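Local coordinates for protein meta cleavage compound hydrolase (Janthinobacterium, PDB 1J1I) that hydrolyses a carbon-carbon bond of the ring-opened meta-cleavage product in carbazole degradation, probably releasing anthranilate, at residues V164-V167 with K168-N172. Residues are numbered along the deposited sequence; the frame is centred on the assembly and turned at random.
Sequences VHLV and KALTN
The carbonyl O of Val-167 is gripped by the hydroxyl of Thr-171, whose OG1 donates to it over 2.7 Å, and more weakly by Leu-170 N at 3.3 Å. The hydroxyl comes in 28° off the carbonyl plane. It gets there because chi1 of 55° puts Thr-171 OG1 between its own backbone N and carbonyl carbon, and this also brings Thr-171 CG2 to 3.2 Å from Val-167 O. With an alanine here the carbonyl would probably lose its short hydroxyl bond and the cover of the CG2 methyl beside it. Leu-170 N gives its main bond to Leu-166 O; Lys-168 N and Ala-169 N reach Val-164 O and His-165 O in the same i to i+4 pattern. These residues lie toward the C-terminal end of helix 160-170, in the helical lid inserted between strands 131-137 and 225-230 of this alpha/beta hydrolase; buried Val-167 packs on Met-181 and Ile-182 of helix 179-190. On another face, Leu-170 CD1 meets Leu-166 CD1 at 3.5 Å, the two side chains crossing at a slant. Leu-170 also lies about 4 Å, side chain to side chain, from His-261, probably the catalytic histidine, and shares a backbone hydrogen bond with it. The extended Lys-168 chain runs alongside Val-164, Lys-168 CE 3.8 Å from Val-164 CG1.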
# COMPACT_ATOMS: atom_id res chain seq x y z
N VAL A 164 -24.24 13.36 12.76
CA VAL A 164 -24.36 13.10 11.33
C VAL A 164 -23.39 14.01 10.58
O VAL A 164 -22.68 13.56 9.68
CB VAL A 164 -25.79 13.38 10.82
CG1 VAL A 164 -25.81 13.31 9.30
CG2 VAL A 164 -26.75 12.35 11.39
N HIS A 165 -23.38 15.29 10.96
CA HIS A 165 -22.49 16.25 10.32
C HIS A 165 -21.03 15.87 10.53
O HIS A 165 -20.21 16.01 9.62
CB HIS A 165 -22.73 17.66 10.87
CG HIS A 165 -23.98 18.31 10.35
ND1 HIS A 165 -24.21 18.50 9.00
CD2 HIS A 165 -25.05 18.83 11.00
CE1 HIS A 165 -25.37 19.11 8.85
NE2 HIS A 165 -25.90 19.32 10.04
N LEU A 166 -20.70 15.38 11.72
CA LEU A 166 -19.33 14.99 12.03
C LEU A 166 -18.88 13.83 11.15
O LEU A 166 -17.80 13.88 10.55
CB LEU A 166 -19.21 14.61 13.51
CG LEU A 166 -17.86 14.17 14.08
CD1 LEU A 166 -17.53 12.75 13.63
CD2 LEU A 166 -16.78 15.14 13.66
N VAL A 167 -19.70 12.79 11.06
CA VAL A 167 -19.34 11.63 10.24
C VAL A 167 -19.17 12.01 8.78
O VAL A 167 -18.22 11.58 8.13
CB VAL A 167 -20.40 10.51 10.37
CG1 VAL A 167 -20.05 9.36 9.44
CG2 VAL A 167 -20.46 10.02 11.82
N LYS A 168 -20.10 12.80 8.25
CA LYS A 168 -20.00 13.24 6.86
C LYS A 168 -18.73 14.05 6.64
O LYS A 168 -18.05 13.92 5.63
CB LYS A 168 -21.22 14.09 6.47
CG LYS A 168 -22.52 13.33 6.37
CD LYS A 168 -23.62 14.23 5.80
CE LYS A 168 -24.93 13.47 5.65
NZ LYS A 168 -26.01 14.34 5.10
N ALA A 169 -18.41 14.90 7.61
CA ALA A 169 -17.23 15.75 7.52
C ALA A 169 -15.91 14.98 7.51
O ALA A 169 -14.98 15.35 6.79
CB ALA A 169 -17.23 16.75 8.67
N LEU A 170 -15.83 13.91 8.30
CA LEU A 170 -14.61 13.11 8.41
C LEU A 170 -14.46 11.99 7.38
O LEU A 170 -13.45 11.29 7.37
CB LEU A 170 -14.51 12.50 9.80
CG LEU A 170 -14.63 13.43 11.00
CD1 LEU A 170 -14.29 12.65 12.27
CD2 LEU A 170 -13.68 14.61 10.84
N THR A 171 -15.47 11.82 6.54
CA THR A 171 -15.45 10.76 5.53
C THR A 171 -15.44 11.33 4.11
O THR A 171 -15.73 12.50 3.90
CB THR A 171 -16.66 9.83 5.70
OG1 THR A 171 -17.87 10.60 5.68
CG2 THR A 171 -16.57 9.07 7.02
N ASN A 172 -15.10 10.48 3.13
CA ASN A 172 -15.06 10.90 1.73
C ASN A 172 -16.47 11.22 1.24
O ASN A 172 -17.46 10.67 1.75
CB ASN A 172 -14.43 9.80 0.87
CG ASN A 172 -15.37 8.63 0.62
OD1 ASN A 172 -16.21 8.68 -0.28
ND2 ASN A 172 -15.22 7.58 1.41